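Long-range contacts in Alpha/beta hydrolase fold-3 domain-containing protein (Enterococcus faecalis, PDB 2QRU), which is of unknown function but has an alpha/beta hydrolase fold and is probably a hydrolase: residues Thr16-Thr22 and Tyr59-Asp65; Gly36-Tyr40 and Leu185-Tyr189; Thr134-Lys140 and Trp197-Leu202. All coordinates share one frame; numbering follows the deposited sequence.

Interaction 1. Residues Thr16-Thr22 and Tyr59-Asp65; sequences TVTIYPT and YTVLALD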
loop_
_atom_site.group_PDB
_atom_site.type_symbol
_atom_site.label_atom_id
_atom_site.label_comp_id
_atom_site.label_asym_id
_atom_site.label_seq_id
_atom_site.Cartn_x
_atom_site.Cartn_y
_atom_site.Cartn_z
ATOM N N THR A 16 14.964 2.369 2.479
ATOM C CA THR A 16 15.481 1.016 2.393
ATOM C C THR A 16 14.418 0.109 1.787
ATOM O O THR A 16 13.218 0.407 1.834
ATOM C CB THR A 16 15.939 0.462 3.749
ATOM O OG1 THR A 16 14.800 0.196 4.569
ATOM C CG2 THR A 16 16.872 1.430 4.469
ATOM N N VAL A 17 14.895 -0.998 1.226
ATOM C CA VAL A 17 14.050 -2.014 0.602
ATOM C C VAL A 17 14.501 -3.367 1.155
ATOM O O VAL A 17 15.708 -3.589 1.335
ATOM C CB VAL A 17 14.165 -1.946 -0.934
ATOM C CG1 VAL A 17 15.621 -2.099 -1.402
ATOM C CG2 VAL A 17 13.216 -2.982 -1.620
ATOM N N THR A 18 13.539 -4.226 1.489
ATOM C CA THR A 18 13.822 -5.626 1.832
ATOM C C THR A 18 13.569 -6.447 0.567
ATOM O O THR A 18 12.466 -6.390 -0.008
ATOM C CB THR A 18 12.941 -6.137 3.002
ATOM O OG1 THR A 18 13.194 -5.365 4.189
ATOM C CG2 THR A 18 13.252 -7.609 3.319
ATOM N N ILE A 19 14.614 -7.143 0.120
ATOM C CA ILE A 19 14.581 -7.929 -1.130
ATOM C C ILE A 19 14.398 -9.414 -0.803
ATOM O O ILE A 19 15.130 -9.971 0.024
ATOM C CB ILE A 19 15.904 -7.723 -1.918
ATOM C CG1 ILE A 19 16.119 -6.245 -2.214
ATOM C CG2 ILE A 19 15.926 -8.532 -3.214
ATOM C CD1 ILE A 19 17.533 -5.868 -2.523
ATOM N N TYR A 20 13.417 -10.054 -1.440
ATOM C CA TYR A 20 13.224 -11.493 -1.303
ATOM C C TYR A 20 13.395 -12.101 -2.699
ATOM O O TYR A 20 12.465 -12.101 -3.490
ATOM C CB TYR A 20 11.804 -11.794 -0.813
ATOM C CG TYR A 20 11.362 -11.200 0.513
ATOM C CD1 TYR A 20 10.874 -9.889 0.596
ATOM C CD2 TYR A 20 11.338 -11.992 1.664
ATOM C CE1 TYR A 20 10.421 -9.376 1.802
ATOM C CE2 TYR A 20 10.895 -11.500 2.868
ATOM C CZ TYR A 20 10.426 -10.184 2.928
ATOM O OH TYR A 20 9.980 -9.672 4.118
ATOM N N PRO A 21 14.608 -12.582 -3.031
ATOM C CA PRO A 21 14.870 -13.117 -4.372
ATOM C C PRO A 21 14.122 -14.423 -4.705
ATOM O O PRO A 21 13.786 -15.216 -3.818
ATOM C CB PRO A 21 16.389 -13.385 -4.366
ATOM C CG PRO A 21 16.927 -12.679 -3.156
ATOM C CD PRO A 21 15.805 -12.603 -2.171
ATOM N N THR A 22 13.864 -14.623 -5.992
ATOM C CA THR A 22 13.403 -15.926 -6.480
ATOM C C THR A 22 14.605 -16.873 -6.596
ATOM O O THR A 22 15.753 -16.458 -6.381
ATOM C CB THR A 22 12.738 -15.787 -7.845
ATOM O OG1 THR A 22 13.672 -15.194 -8.763
ATOM C CG2 THR A 22 11.527 -14.902 -7.733
ATOM N N TYR A 59 8.490 -13.847 -9.143
ATOM C CA TYR A 59 8.670 -12.426 -8.842
ATOM C C TYR A 59 9.518 -12.235 -7.586
ATOM O O TYR A 59 9.131 -12.646 -6.502
ATOM C CB TYR A 59 7.296 -11.743 -8.642
ATOM C CG TYR A 59 6.445 -11.817 -9.877
ATOM C CD1 TYR A 59 6.616 -10.896 -10.916
ATOM C CD2 TYR A 59 5.519 -12.845 -10.047
ATOM C CE1 TYR A 59 5.872 -10.982 -12.099
ATOM C CE2 TYR A 59 4.751 -12.934 -11.220
ATOM C CZ TYR A 59 4.925 -11.994 -12.234
ATOM O OH TYR A 59 4.174 -12.106 -13.380
ATOM N N THR A 60 10.665 -11.600 -7.756
ATOM C CA THR A 60 11.455 -11.103 -6.639
ATOM C C THR A 60 10.661 -9.967 -5.978
ATOM O O THR A 60 10.238 -9.024 -6.646
ATOM C CB THR A 60 12.830 -10.593 -7.130
ATOM O OG1 THR A 60 13.635 -11.714 -7.541
ATOM C CG2 THR A 60 13.565 -9.815 -6.030
ATOM N N VAL A 61 10.466 -10.063 -4.659
ATOM C CA VAL A 61 9.675 -9.057 -3.949
ATOM C C VAL A 61 10.589 -7.965 -3.405
ATOM O O VAL A 61 11.610 -8.251 -2.772
ATOM C CB VAL A 61 8.846 -9.693 -2.806
ATOM C CG1 VAL A 61 8.093 -8.612 -2.041
ATOM C CG2 VAL A 61 7.844 -10.717 -3.372
ATOM N N LEU A 62 10.198 -6.724 -3.670
ATOM C CA LEU A 62 10.930 -5.548 -3.175
ATOM C C LEU A 62 9.980 -4.811 -2.232
ATOM O O LEU A 62 9.092 -4.102 -2.690
ATOM C CB LEU A 62 11.350 -4.652 -4.353
ATOM C CG LEU A 62 12.135 -5.386 -5.453
ATOM C CD1 LEU A 62 12.350 -4.514 -6.663
ATOM C CD2 LEU A 62 13.472 -5.924 -4.915
ATOM N N ALA A 63 10.142 -5.023 -0.926
ATOM C CA ALA A 63 9.251 -4.428 0.066
ATOM C C ALA A 63 9.846 -3.081 0.465
ATOM O O ALA A 63 10.951 -3.037 1.004
ATOM C CB ALA A 63 9.111 -5.354 1.282
ATOM N N LEU A 64 9.131 -1.994 0.188
ATOM C CA LEU A 64 9.774 -0.673 0.130
ATOM C C LEU A 64 9.338 0.290 1.248
ATOM O O LEU A 64 8.153 0.348 1.606
ATOM C CB LEU A 64 9.476 -0.046 -1.267
ATOM C CG LEU A 64 10.210 1.214 -1.711
ATOM C CD1 LEU A 64 11.742 0.989 -1.716
ATOM C CD2 LEU A 64 9.721 1.725 -3.097
ATOM N N ASP A 65 10.296 1.064 1.777
ATOM C CA ASP A 65 9.948 2.117 2.739
ATOM C C ASP A 65 9.238 3.273 2.051
ATOM O O ASP A 65 9.561 3.618 0.910
ATOM C CB ASP A 65 11.218 2.743 3.341
ATOM C CG ASP A 65 11.943 1.858 4.352
ATOM O OD1 ASP A 65 11.425 0.834 4.832
ATOM O OD2 ASP A 65 13.085 2.234 4.679
#
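T16 and D65 join the two strands at one end of this contact by side chain as well as backbone. OG1 of T16 lies between its own backbone N and carbonyl carbon (chi1 71°), which lets N and OG1 reach the same acceptor: D65 OD2 takes T16 OG1 at 2.7 Å and T16 N at 2.9 Å. Both arrive from one face of the carboxylate, well above its plane. The other oxygen, OD1, forms a salt bridge with K43, which also hydrogen-bonds T16 OG1.

From here strands 16-20 and 59-64 run antiparallel. T18 and A63 form a hydrogen-bonded pair, with A63 N to T18 O at 2.8 Å, and Y20 and V61 form the next. V17 with L64 and I19 with L62 are the non-hydrogen-bonded pairs.

On the face carrying V17, I19, L62 and L64, branched aliphatic groups pack. CG2 of V17 comes against CB of L62 at 3.7 Å. I19 and L62 run alongside each other in the same direction, with I19 CG1 3.8 Å from L62 CD2. On the other face Y20 crosses V61 at a slant. Its CG stands beside the backbone N (chi1 -59°), which brings the CD1 edge of the ring to V61, with CD1 4.0 Å from V61 CB and V61 O also at that edge; the small A63 CB meets the edge at CE1.

Past Y20, T22 N makes a weak bond to T60 OG1, whose stronger partner is T27. T22 CG2 packs 3.3 Å from Y59 C.

Beta-branched and aliphatic residues thus suit these buried strands near one margin of the sheet, while the buried D65 carboxylate is satisfied by two T16 donors and the K43 ammonium, which would probably favour its ionised form.

Interaction 2. Residues Gly36-Tyr40 and Leu185-Tyr189; sequences GGMIY and LPHFY. With PO4 (phosphate ion), chain B.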
loop_
_atom_site.group_PDB
_atom_site.type_symbol
_atom_site.label_atom_id
_atom_site.label_comp_id
_atom_site.label_asym_id
_atom_site.label_seq_id
_atom_site.Cartn_x
_atom_site.Cartn_y
_atom_site.Cartn_z
ATOM N N GLY A 36 -0.836 0.791 7.155
ATOM C CA GLY A 36 -0.642 1.626 8.337
ATOM C C GLY A 36 -1.132 3.061 8.192
ATOM O O GLY A 36 -0.686 3.941 8.944
ATOM N N GLY A 37 -2.038 3.307 7.245
ATOM C CA GLY A 37 -2.671 4.638 7.148
ATOM C C GLY A 37 -1.771 5.815 6.781
ATOM O O GLY A 37 -2.177 6.966 6.951
HETATM N N MSE A 38 -0.572 5.527 6.272
HETATM C CA MSE A 38 0.480 6.535 6.019
HETATM C C MSE A 38 0.933 7.252 7.272
HETATM O O MSE A 38 1.534 8.324 7.186
HETATM C CB MSE A 38 0.066 7.540 4.925
HETATM C CG MSE A 38 -0.063 6.829 3.575
HETATM SE SE MSE A 38 -0.901 8.010 2.217
HETATM C CE MSE A 38 -2.740 7.974 2.916
ATOM N N ILE A 39 0.614 6.663 8.431
ATOM C CA ILE A 39 1.072 7.182 9.728
ATOM C C ILE A 39 1.950 6.183 10.507
ATOM O O ILE A 39 2.865 6.593 11.251
ATOM C CB ILE A 39 -0.109 7.601 10.655
ATOM C CG1 ILE A 39 -1.099 8.562 9.953
ATOM C CG2 ILE A 39 0.410 8.123 12.006
ATOM C CD1 ILE A 39 -0.765 9.945 10.006
ATOM N N TYR A 40 1.661 4.883 10.394
ATOM C CA TYR A 40 2.477 3.878 11.070
ATOM C C TYR A 40 2.842 2.716 10.139
ATOM O O TYR A 40 2.467 2.709 8.976
ATOM C CB TYR A 40 1.793 3.389 12.365
ATOM C CG TYR A 40 0.672 2.368 12.201
ATOM C CD1 TYR A 40 -0.626 2.754 11.834
ATOM C CD2 TYR A 40 0.911 1.009 12.445
ATOM C CE1 TYR A 40 -1.654 1.800 11.685
ATOM C CE2 TYR A 40 -0.100 0.048 12.301
ATOM C CZ TYR A 40 -1.378 0.444 11.945
ATOM O OH TYR A 40 -2.355 -0.532 11.814
ATOM N N LEU A 185 -6.851 13.642 11.313
ATOM C CA LEU A 185 -6.184 12.918 10.253
ATOM C C LEU A 185 -5.895 13.804 9.031
ATOM O O LEU A 185 -4.769 13.811 8.540
ATOM C CB LEU A 185 -6.933 11.627 9.880
ATOM C CG LEU A 185 -6.136 10.663 9.015
ATOM C CD1 LEU A 185 -4.795 10.316 9.652
ATOM C CD2 LEU A 185 -6.967 9.391 8.673
ATOM N N PRO A 186 -6.902 14.566 8.540
ATOM C CA PRO A 186 -6.569 15.450 7.424
ATOM C C PRO A 186 -5.434 16.415 7.749
ATOM O O PRO A 186 -4.563 16.633 6.911
ATOM C CB PRO A 186 -7.891 16.192 7.158
ATOM C CG PRO A 186 -8.930 15.198 7.608
ATOM C CD PRO A 186 -8.335 14.659 8.881
ATOM N N HIS A 187 -5.432 16.964 8.961
ATOM C CA HIS A 187 -4.391 17.908 9.360
ATOM C C HIS A 187 -3.034 17.193 9.371
ATOM O O HIS A 187 -2.037 17.737 8.880
ATOM C CB HIS A 187 -4.691 18.534 10.723
ATOM C CG HIS A 187 -3.671 19.542 11.151
ATOM N ND1 HIS A 187 -3.620 20.815 10.624
ATOM C CD2 HIS A 187 -2.641 19.455 12.027
ATOM C CE1 HIS A 187 -2.611 21.475 11.172
ATOM N NE2 HIS A 187 -2.001 20.670 12.024
ATOM N N PHE A 188 -3.013 15.979 9.912
ATOM C CA PHE A 188 -1.781 15.181 9.954
ATOM C C PHE A 188 -1.267 14.940 8.538
ATOM O O PHE A 188 -0.068 14.980 8.289
ATOM C CB PHE A 188 -1.999 13.849 10.683
ATOM C CG PHE A 188 -1.849 13.941 12.184
ATOM C CD1 PHE A 188 -1.916 15.175 12.844
ATOM C CD2 PHE A 188 -1.666 12.790 12.941
ATOM C CE1 PHE A 188 -1.782 15.257 14.234
ATOM C CE2 PHE A 188 -1.536 12.866 14.336
ATOM C CZ PHE A 188 -1.593 14.088 14.975
ATOM N N TYR A 189 -2.189 14.682 7.613
ATOM C CA TYR A 189 -1.843 14.422 6.208
ATOM C C TYR A 189 -1.459 15.680 5.404
ATOM O O TYR A 189 -0.891 15.578 4.318
ATOM C CB TYR A 189 -3.045 13.797 5.512
ATOM C CG TYR A 189 -3.330 12.341 5.805
ATOM C CD1 TYR A 189 -2.337 11.468 6.304
ATOM C CD2 TYR A 189 -4.592 11.807 5.460
ATOM C CE1 TYR A 189 -2.620 10.104 6.511
ATOM C CE2 TYR A 189 -4.884 10.477 5.669
ATOM C CZ TYR A 189 -3.888 9.628 6.198
ATOM O OH TYR A 189 -4.196 8.321 6.367
HETATM P P PO4 B . -4.251 0.706 7.112
HETATM O O1 PO4 B . -5.667 1.137 6.758
HETATM O O2 PO4 B . -3.960 1.175 8.532
HETATM O O3 PO4 B . -4.134 -0.820 7.153
HETATM O O4 PO4 B . -3.304 1.287 6.074
#
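The backbone at G37 and M38 runs through positive phi (66° and 61°), a tight turn closed by bonds from I39 N and Y40 N to G36 O, and it presents the G37 carbonyl to Y189 on helix 185-189. G36 has a phi of 120°, a conformation suited to glycine.

Y189 OH donates to G37 O across a short 2.5 Å. The carbonyl oxygen sits at the edge of the ring, near its plane, while the hydroxyl is tilted out of the carbonyl plane. A tyrosine suits this place because its long, flat side chain spans the gap from the helix and ends in a donor.

The remaining contacts are apolar. Selenomethionine M38 runs roughly at right angles to Y189; its chain bends at chi3, bringing CE to 3.9 Å from Y189 CZ. I39 leads with CD1, which packs against three helix residues: it lies 4.0 Å from Y189 CE1 and 4.1 Å from both L185 CD1 and F188 CB, reaching F188 near the edge of its ring. L185 CD1 in turn lies over one face of the Y189 ring, toward its rim, and Y176 of helix 173-181 also touches I39.

On the far side of the turn, G36 N and G37 N both bond one phosphate oxygen, O4, at 2.7 Å each. The ion, probably from the crystallisation liquor, is also held by A105 N and H249 NE2. Two adjacent glycine amides after strand 28-33, joined by an amide next to the putative nucleophile S104, are consistent with the oxyanion hole of alpha/beta hydrolases whose glycine-rich loop carries the HGGG motif.

Interaction 3. Residues Thr134-Lys140 and Trp197-Leu202; sequences TDLEFIK and WSAYAL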
loop_
_atom_site.group_PDB
_atom_site.type_symbol
_atom_site.label_atom_id
_atom_site.label_comp_id
_atom_site.label_asym_id
_atom_site.label_seq_id
_atom_site.Cartn_x
_atom_site.Cartn_y
_atom_site.Cartn_z
ATOM N N THR A 134 -8.799 5.145 -3.849
ATOM C CA THR A 134 -8.397 5.928 -5.011
ATOM C C THR A 134 -8.454 7.434 -4.684
ATOM O O THR A 134 -8.005 8.260 -5.475
ATOM C CB THR A 134 -9.355 5.659 -6.203
ATOM O OG1 THR A 134 -10.705 5.781 -5.740
ATOM C CG2 THR A 134 -9.131 4.253 -6.790
ATOM N N ASP A 135 -9.015 7.760 -3.526
ATOM C CA ASP A 135 -9.096 9.140 -3.049
ATOM C C ASP A 135 -9.215 9.091 -1.524
ATOM O O ASP A 135 -9.266 8.008 -0.933
ATOM C CB ASP A 135 -10.240 9.909 -3.753
ATOM C CG ASP A 135 -11.622 9.404 -3.383
ATOM O OD1 ASP A 135 -11.904 9.259 -2.169
ATOM O OD2 ASP A 135 -12.444 9.177 -4.305
ATOM N N LEU A 136 -9.210 10.269 -0.903
ATOM C CA LEU A 136 -9.199 10.356 0.550
ATOM C C LEU A 136 -10.565 10.814 1.112
ATOM O O LEU A 136 -10.684 11.110 2.315
ATOM C CB LEU A 136 -8.057 11.300 0.984
ATOM C CG LEU A 136 -6.663 10.806 0.533
ATOM C CD1 LEU A 136 -5.614 11.872 0.833
ATOM C CD2 LEU A 136 -6.299 9.479 1.168
ATOM N N GLU A 137 -11.611 10.832 0.270
ATOM C CA GLU A 137 -12.894 11.430 0.703
ATOM C C GLU A 137 -13.470 10.697 1.908
ATOM O O GLU A 137 -14.092 11.299 2.776
ATOM C CB GLU A 137 -13.927 11.425 -0.424
ATOM C CG GLU A 137 -13.473 12.189 -1.631
ATOM C CD GLU A 137 -13.176 13.638 -1.293
ATOM O OE1 GLU A 137 -14.019 14.285 -0.629
ATOM O OE2 GLU A 137 -12.086 14.095 -1.670
ATOM N N PHE A 138 -13.249 9.383 1.961
ATOM C CA PHE A 138 -13.876 8.563 2.993
ATOM C C PHE A 138 -13.413 8.946 4.421
ATOM O O PHE A 138 -14.099 8.646 5.401
ATOM C CB PHE A 138 -13.660 7.067 2.696
ATOM C CG PHE A 138 -12.236 6.629 2.872
ATOM C CD1 PHE A 138 -11.322 6.820 1.846
ATOM C CD2 PHE A 138 -11.808 6.031 4.047
ATOM C CE1 PHE A 138 -10.011 6.467 2.000
ATOM C CE2 PHE A 138 -10.486 5.643 4.210
ATOM C CZ PHE A 138 -9.578 5.869 3.183
ATOM N N ILE A 139 -12.266 9.611 4.547
ATOM C CA ILE A 139 -11.777 9.971 5.892
ATOM C C ILE A 139 -12.546 11.164 6.489
ATOM O O ILE A 139 -12.359 11.507 7.662
ATOM C CB ILE A 139 -10.227 10.198 5.972
ATOM C CG1 ILE A 139 -9.810 11.572 5.450
ATOM C CG2 ILE A 139 -9.480 9.056 5.271
ATOM C CD1 ILE A 139 -8.297 11.837 5.536
ATOM N N LYS A 140 -13.415 11.768 5.674
ATOM C CA LYS A 140 -14.287 12.857 6.136
ATOM C C LYS A 140 -15.457 12.293 6.933
ATOM O O LYS A 140 -16.075 13.004 7.745
ATOM C CB LYS A 140 -14.813 13.645 4.947
ATOM C CG LYS A 140 -13.791 14.513 4.233
ATOM C CD LYS A 140 -14.405 15.138 2.967
ATOM C CE LYS A 140 -13.458 16.139 2.291
ATOM N NZ LYS A 140 -13.984 16.596 0.975
ATOM N N TRP A 197 -10.123 18.105 -2.014
ATOM C CA TRP A 197 -8.990 17.169 -2.061
ATOM C C TRP A 197 -8.875 16.516 -3.423
ATOM O O TRP A 197 -8.363 15.391 -3.561
ATOM C CB TRP A 197 -9.115 16.114 -0.957
ATOM C CG TRP A 197 -9.208 16.693 0.418
ATOM C CD1 TRP A 197 -8.847 17.965 0.818
ATOM C CD2 TRP A 197 -9.641 16.013 1.596
ATOM N NE1 TRP A 197 -9.078 18.121 2.157
ATOM C CE2 TRP A 197 -9.553 16.939 2.667
ATOM C CE3 TRP A 197 -10.090 14.703 1.856
ATOM C CZ2 TRP A 197 -9.901 16.601 3.975
ATOM C CZ3 TRP A 197 -10.454 14.372 3.153
ATOM C CH2 TRP A 197 -10.337 15.314 4.204
ATOM N N SER A 198 -9.348 17.230 -4.444
ATOM C CA SER A 198 -9.362 16.699 -5.793
ATOM C C SER A 198 -7.954 16.327 -6.255
ATOM O O SER A 198 -7.800 15.375 -7.009
ATOM C CB SER A 198 -10.016 17.692 -6.769
ATOM O OG SER A 198 -9.389 18.936 -6.634
ATOM N N ALA A 199 -6.920 17.048 -5.806
ATOM C CA ALA A 199 -5.548 16.715 -6.253
ATOM C C ALA A 199 -5.110 15.334 -5.769
ATOM O O ALA A 199 -4.187 14.740 -6.323
ATOM C CB ALA A 199 -4.538 17.760 -5.796
ATOM N N TYR A 200 -5.788 14.831 -4.737
ATOM C CA TYR A 200 -5.425 13.569 -4.094
ATOM C C TYR A 200 -6.268 12.407 -4.601
ATOM O O TYR A 200 -6.079 11.256 -4.154
ATOM C CB TYR A 200 -5.599 13.711 -2.584
ATOM C CG TYR A 200 -4.684 14.758 -1.997
ATOM C CD1 TYR A 200 -5.036 16.115 -2.002
ATOM C CD2 TYR A 200 -3.422 14.397 -1.481
ATOM C CE1 TYR A 200 -4.186 17.078 -1.487
ATOM C CE2 TYR A 200 -2.565 15.365 -0.948
ATOM C CZ TYR A 200 -2.953 16.705 -0.965
ATOM O OH TYR A 200 -2.109 17.680 -0.448
ATOM N N ALA A 201 -7.179 12.709 -5.528
ATOM C CA ALA A 201 -8.109 11.721 -6.075
ATOM C C ALA A 201 -7.742 11.286 -7.480
ATOM O O ALA A 201 -7.374 12.127 -8.315
ATOM C CB ALA A 201 -9.494 12.297 -6.079
ATOM N N LEU A 202 -7.901 9.993 -7.764
ATOM C CA LEU A 202 -7.724 9.470 -9.116
ATOM C C LEU A 202 -9.077 9.393 -9.791
ATOM O O LEU A 202 -10.012 8.785 -9.250
ATOM C CB LEU A 202 -7.060 8.091 -9.078
ATOM C CG LEU A 202 -5.655 8.126 -8.460
ATOM C CD1 LEU A 202 -5.238 6.716 -8.069
ATOM C CD2 LEU A 202 -4.666 8.758 -9.430
HETATM O O HOH W 1 -11.572 8.210 -6.729
HETATM O O HOH W 2 -9.636 12.955 -2.237
HETATM O O HOH W 3 -12.582 16.615 -2.329
#
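K140 lays its side chain across the indole of W197, the two running antiparallel to one another. Its CB is directed at segment 197-202, and beyond CG the chain is fully extended. CG lies 3.5 Å from both W197 CZ3 and W197 CH2, and CD follows at 4.0 Å from CZ3. CE then sits over the six-membered ring, 3.5 Å from its centroid and 9° off the normal, a CH-pi contact. NZ, 4.5 Å from that centroid, makes a cation-pi interaction and turns to E137, forming a salt bridge with OE1 at 2.8 Å on its syn lone pair; G195 O also receives it.

The ring edge meets L136 O near its plane, while I139 CG1 approaches CZ3 obliquely. E137, bent at chi2 (-59°), sends OE2 to two waters that bridge to W197 N and W197 O. Farther along, L202 N bonds T134 O at 2.9 Å, and D135 CB touches A201 CB. D135 OD1 accepts E137 N in an Asx turn and is also bonded by Y228.

A long aliphatic lysine thus suits a broad aromatic face, and its charge interacts with the indole and with the E137 carboxylate, which probably stabilises the charged forms.

Interactions 2 and 3 adjoin, their centres about 13 Å apart. I139 CD1 packs 3.7 Å from Y189 CE2, and P186 CG lies 3.7 Å from W197 CH2, so helix 185-189 touches both the glycine-rich loop and the two segments of interaction 3, near the phosphate. Interaction 1 lies on the opposite side of the chain's centre, about 24 Å from interaction 2 and about 29 Å from interaction 3 (centre to centre), without touching either. The sheet nevertheless relates it to the site: strand 59-64 neighbours strand 28-33, which leads into the 36-40 loop, and the nearest atoms of interactions 1 and 2 are about 10 Å apart.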